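PDB 5U47: penicillin binding protein 2X from Streptococcus thermophilus, which probably acts as a transpeptidase that cross-links peptidoglycan strands during septal cell wall synthesis and is the kind of enzyme that beta-lactams inactivate. Local coordinates for residues Q227-T232 with V562-E567; P539-Y544 with E568-G573. The protein carries 1 engineered substitution. All coordinates share one frame; numbering follows the deposited sequence.

Interaction 1. Residues Q227-T232 with V562-E567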
# COMPACT_ATOMS: atom_id res chain seq x y z
N GLN A 227 9.37 -8.88 -6.10
CA GLN A 227 9.41 -7.43 -6.31
C GLN A 227 10.59 -7.03 -7.21
O GLN A 227 10.42 -6.23 -8.11
CB GLN A 227 9.52 -6.70 -4.98
CG GLN A 227 9.55 -5.18 -5.09
CD GLN A 227 8.18 -4.56 -5.39
OE1 GLN A 227 7.16 -4.94 -4.79
NE2 GLN A 227 8.17 -3.56 -6.25
N THR A 228 11.77 -7.60 -6.94
CA THR A 228 12.99 -7.32 -7.73
C THR A 228 12.76 -7.69 -9.18
O THR A 228 13.09 -6.93 -10.09
CB THR A 228 14.22 -8.06 -7.13
OG1 THR A 228 14.44 -7.56 -5.80
CG2 THR A 228 15.49 -7.83 -7.94
N PHE A 229 12.13 -8.83 -9.39
CA PHE A 229 11.83 -9.31 -10.72
C PHE A 229 10.81 -8.39 -11.40
O PHE A 229 10.96 -8.08 -12.58
CB PHE A 229 11.32 -10.74 -10.62
CG PHE A 229 11.20 -11.43 -11.91
CD1 PHE A 229 12.26 -12.14 -12.43
CD2 PHE A 229 10.01 -11.40 -12.60
CE1 PHE A 229 12.14 -12.79 -13.64
CE2 PHE A 229 9.88 -12.04 -13.80
CZ PHE A 229 10.95 -12.74 -14.33
N LEU A 230 9.78 -7.95 -10.66
CA LEU A 230 8.78 -7.03 -11.20
C LEU A 230 9.40 -5.70 -11.68
O LEU A 230 9.00 -5.17 -12.73
CB LEU A 230 7.69 -6.73 -10.17
CG LEU A 230 6.64 -5.69 -10.57
CD1 LEU A 230 5.89 -6.13 -11.80
CD2 LEU A 230 5.68 -5.42 -9.44
N GLU A 231 10.34 -5.16 -10.90
CA GLU A 231 11.00 -3.88 -11.23
C GLU A 231 11.71 -3.98 -12.59
O GLU A 231 11.60 -3.10 -13.43
CB GLU A 231 12.00 -3.44 -10.14
CG GLU A 231 11.41 -3.17 -8.75
CD GLU A 231 10.65 -1.84 -8.57
OE1 GLU A 231 10.94 -0.88 -9.31
OE2 GLU A 231 9.79 -1.74 -7.65
N THR A 232 12.44 -5.06 -12.79
CA THR A 232 13.13 -5.30 -14.04
C THR A 232 12.16 -5.38 -15.21
O THR A 232 12.37 -4.73 -16.24
CB THR A 232 13.93 -6.61 -13.98
OG1 THR A 232 14.81 -6.57 -12.86
CG2 THR A 232 14.71 -6.85 -15.26
N VAL A 562 3.27 -9.15 -17.48
CA VAL A 562 2.43 -10.14 -16.83
C VAL A 562 3.00 -11.57 -16.87
O VAL A 562 3.15 -12.19 -15.82
CB VAL A 562 0.99 -10.14 -17.41
CG1 VAL A 562 0.11 -11.15 -16.69
CG2 VAL A 562 0.39 -8.75 -17.32
N ASN A 563 3.36 -12.05 -18.05
CA ASN A 563 3.81 -13.45 -18.20
C ASN A 563 4.97 -13.87 -17.29
O ASN A 563 4.83 -14.82 -16.53
CB ASN A 563 4.14 -13.82 -19.69
CG ASN A 563 2.97 -13.59 -20.64
OD1 ASN A 563 2.07 -12.81 -20.34
ND2 ASN A 563 2.98 -14.26 -21.78
N PRO A 564 6.11 -13.17 -17.37
CA PRO A 564 7.23 -13.63 -16.55
C PRO A 564 7.02 -13.43 -15.04
O PRO A 564 7.52 -14.22 -14.24
CB PRO A 564 8.42 -12.85 -17.09
CG PRO A 564 7.85 -11.67 -17.80
CD PRO A 564 6.47 -12.01 -18.22
N VAL A 565 6.29 -12.39 -14.65
CA VAL A 565 6.06 -12.12 -13.22
C VAL A 565 5.14 -13.18 -12.62
O VAL A 565 5.46 -13.74 -11.58
CB VAL A 565 5.53 -10.69 -13.00
CG1 VAL A 565 5.13 -10.47 -11.52
CG2 VAL A 565 6.60 -9.70 -13.43
N LEU A 566 4.03 -13.49 -13.29
CA LEU A 566 3.15 -14.56 -12.80
C LEU A 566 3.82 -15.93 -12.83
O LEU A 566 3.55 -16.76 -11.96
CB LEU A 566 1.82 -14.61 -13.55
CG LEU A 566 0.88 -13.46 -13.21
CD1 LEU A 566 -0.41 -13.60 -13.98
CD2 LEU A 566 0.60 -13.41 -11.71
N GLU A 567 4.68 -16.18 -13.83
CA GLU A 567 5.42 -17.45 -13.87
C GLU A 567 6.41 -17.50 -12.70
O GLU A 567 6.58 -18.55 -12.08
CB GLU A 567 6.13 -17.66 -15.22
CG GLU A 567 5.17 -18.12 -16.30
CD GLU A 567 5.83 -18.43 -17.63
OE1 GLU A 567 6.98 -18.00 -17.86
OE2 GLU A 567 5.18 -19.12 -18.44
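Phe229 and Leu230 both swing their side chains anti to their own backbone nitrogens (chi1 -170° and 175°), and Val565 sets CG2 anti to its carbonyl carbon, so that this one methyl meets both neighbours. CG2 lies 3.9 Å from Phe229 CD2 and 4.0 Å from Leu230 CD1. Farther out on the same ring, Pro564 CB comes up at the edge, in plane, 3.7 Å from Phe229 CE2, and the proline and phenylalanine side chains cross at about a right angle. The ring also meets backbone atoms: Val565 N lies at its edge, and Pro564 O approaches obliquely to 3.2 Å from Phe229 CE2.

The segments 227-232 and 562-567, on helices 224-241 and 558-572, run nearly antiparallel (172°), their axes approaching to 9.7 Å; the two helices lie against the central sheet of the transpeptidase fold. Gln227 and Glu231 take no part in this seam: Gln227 NE2 donates to Glu231 OE2, which also accepts from Ala150 N, while Glu231 OE1 pairs with Arg264. Between these segments the side chains that meet are all apolar, so the contact rests on van der Waals fit, with the backbone of Pro564 and Val565 also against the ring.

Interaction 2. Residues P539-Y544 with E568-G573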
# COMPACT_ATOMS: atom_id res chain seq x y z
N PRO A 539 -7.90 -19.62 -8.53
CA PRO A 539 -6.80 -18.65 -8.58
C PRO A 539 -5.86 -18.60 -7.35
O PRO A 539 -6.29 -18.78 -6.21
CB PRO A 539 -7.50 -17.30 -8.80
CG PRO A 539 -8.86 -17.63 -9.31
CD PRO A 539 -9.21 -18.99 -8.77
N GLU A 540 -4.58 -18.41 -7.63
CA GLU A 540 -3.56 -18.28 -6.60
C GLU A 540 -3.08 -16.83 -6.56
O GLU A 540 -2.87 -16.29 -5.47
CB GLU A 540 -2.37 -19.20 -6.89
CG GLU A 540 -2.70 -20.69 -6.89
CD GLU A 540 -2.99 -21.25 -5.51
OE1 GLU A 540 -2.58 -20.63 -4.51
OE2 GLU A 540 -3.60 -22.33 -5.43
N TYR A 541 -2.94 -16.22 -7.73
CA TYR A 541 -2.45 -14.87 -7.87
C TYR A 541 -3.30 -14.01 -8.82
O TYR A 541 -3.90 -14.52 -9.80
CB TYR A 541 -0.97 -14.87 -8.36
CG TYR A 541 -0.10 -15.69 -7.46
CD1 TYR A 541 0.22 -15.26 -6.17
CD2 TYR A 541 0.32 -16.95 -7.84
CE1 TYR A 541 0.97 -16.05 -5.31
CE2 TYR A 541 1.06 -17.74 -6.99
CZ TYR A 541 1.38 -17.30 -5.74
OH TYR A 541 2.11 -18.12 -4.93
N ILE A 542 -3.36 -12.73 -8.49
CA ILE A 542 -4.02 -11.71 -9.29
C ILE A 542 -2.92 -10.70 -9.63
O ILE A 542 -2.10 -10.34 -8.76
CB ILE A 542 -5.08 -10.90 -8.49
CG1 ILE A 542 -6.18 -11.81 -7.95
CG2 ILE A 542 -5.71 -9.82 -9.38
CD1 ILE A 542 -6.99 -11.14 -6.84
N MET A 543 -2.90 -10.24 -10.87
CA MET A 543 -1.99 -9.19 -11.27
C MET A 543 -2.77 -8.11 -12.02
O MET A 543 -3.62 -8.42 -12.86
CB MET A 543 -0.85 -9.74 -12.12
CG MET A 543 0.21 -8.71 -12.41
SD MET A 543 1.69 -9.46 -13.11
CE MET A 543 2.77 -8.04 -13.06
N TYR A 544 -2.46 -6.86 -11.72
CA TYR A 544 -3.13 -5.72 -12.37
C TYR A 544 -2.07 -4.75 -12.85
O TYR A 544 -1.21 -4.32 -12.06
CB TYR A 544 -4.08 -5.06 -11.37
CG TYR A 544 -4.85 -3.85 -11.84
CD1 TYR A 544 -5.60 -3.88 -13.01
CD2 TYR A 544 -4.96 -2.73 -11.04
CE1 TYR A 544 -6.36 -2.79 -13.41
CE2 TYR A 544 -5.72 -1.63 -11.44
CZ TYR A 544 -6.42 -1.67 -12.61
OH TYR A 544 -7.17 -0.58 -13.01
N GLU A 568 7.04 -16.37 -12.40
CA GLU A 568 7.97 -16.31 -11.27
C GLU A 568 7.20 -16.57 -9.98
O GLU A 568 7.67 -17.33 -9.14
CB GLU A 568 8.68 -14.95 -11.19
CG GLU A 568 9.84 -14.92 -10.18
CD GLU A 568 11.02 -15.81 -10.57
OE1 GLU A 568 11.11 -16.26 -11.74
OE2 GLU A 568 11.89 -16.04 -9.69
N ALA A 569 6.02 -15.96 -9.84
CA ALA A 569 5.20 -16.15 -8.65
C ALA A 569 4.83 -17.61 -8.44
O ALA A 569 4.94 -18.15 -7.32
CB ALA A 569 3.94 -15.31 -8.71
N MET A 570 4.38 -18.25 -9.53
CA MET A 570 4.02 -19.67 -9.48
C MET A 570 5.24 -20.55 -9.16
O MET A 570 5.11 -21.51 -8.41
CB MET A 570 3.37 -20.12 -10.79
CG MET A 570 1.98 -19.54 -11.04
SD MET A 570 0.71 -20.07 -9.87
CE MET A 570 0.50 -21.78 -10.31
N SER A 571 6.41 -20.22 -9.70
CA SER A 571 7.60 -21.03 -9.46
C SER A 571 8.09 -20.95 -8.00
O SER A 571 8.80 -21.85 -7.56
CB SER A 571 8.75 -20.62 -10.39
OG SER A 571 9.26 -19.36 -10.00
N MET A 572 7.72 -19.90 -7.26
CA MET A 572 8.20 -19.72 -5.88
C MET A 572 7.57 -20.64 -4.84
O MET A 572 8.28 -21.12 -3.94
CB MET A 572 8.10 -18.25 -5.47
CG MET A 572 9.12 -17.40 -6.21
SD MET A 572 8.96 -15.63 -5.95
CE MET A 572 9.51 -15.49 -4.25
N GLY A 573 6.28 -20.91 -4.95
CA GLY A 573 5.62 -21.85 -4.03
C GLY A 573 5.61 -21.39 -2.58
O GLY A 573 5.14 -20.30 -2.26
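The ring of Tyr541 and the side chain of Ala569 make the compact half of this contact, where the first residue of strand 541-548 meets the last turns of helix 558-572. Ala569 CB sits over the centre of one ring face, 4.1 Å from the centroid of the Tyr541 ring and 12° off the ring normal, a well-centred CH-pi contact. The phenol oxygen ends near the helix backbone, with Tyr541 OH 3.7 Å from Ala569 O. Both residues are buried, and Leu566, one turn earlier on the helix, also packs against the tyrosine.

A second partner reaches the ring at its edge. Met570, turned at chi1 (-69°) and bent at chi2 (-65°), brings SD into the ring plane, 3.7 Å from Tyr541 CE2. This is a Met-aromatic contact of the edge type. The same sulfur marks the passage to the looser side, since Met570 SD is 4.4 Å from Glu540 CB. Glu540 starts toward the helix, but its carboxylate leads away, and both it and Met570 are partly exposed. Glu540 and Tyr541 together face Val534 in a classic beta bulge, which helps explain why two successive side chains head for the helix.

Toward the end of the segment, Ser571 is exposed and gives its hydroxyl proton to Glu568 O (2.7 Å from Ser571 OG), while poorly ordered Gly573 leaves the helix with positive phi and stands at the N-cap position of helix 574-577. A methyl on the face and a sulfur at the edge suggest that the tyrosine ring is held here mainly by dispersion, probably with a weak electrostatic part, while the carboxylate of Glu540 leads away from the contact.

Following the chain from the N terminus, residues 227-232 on helix 224-241 come first of the four segments; a long excursion follows before 562-567 comes back beside them. Interaction 1 closes that excursion, with 329 residues between its segments, whereas interaction 2 closes a short one, 23 residues between 539-544 and 568-573, joining strand 541-548 to helix 558-572. The contacts cross rather than nest, because 539-544 lies inside the large loop and 568-573 follows 562-567 on the same helix. Met543 joins them physically: its CE packs 3.7 Å from Val565 CG1 and 3.9 Å from Leu230 CD1. Helix 558-572 is thereby tied to both helix 224-241 and the middle strand of the five-stranded antiparallel sheet.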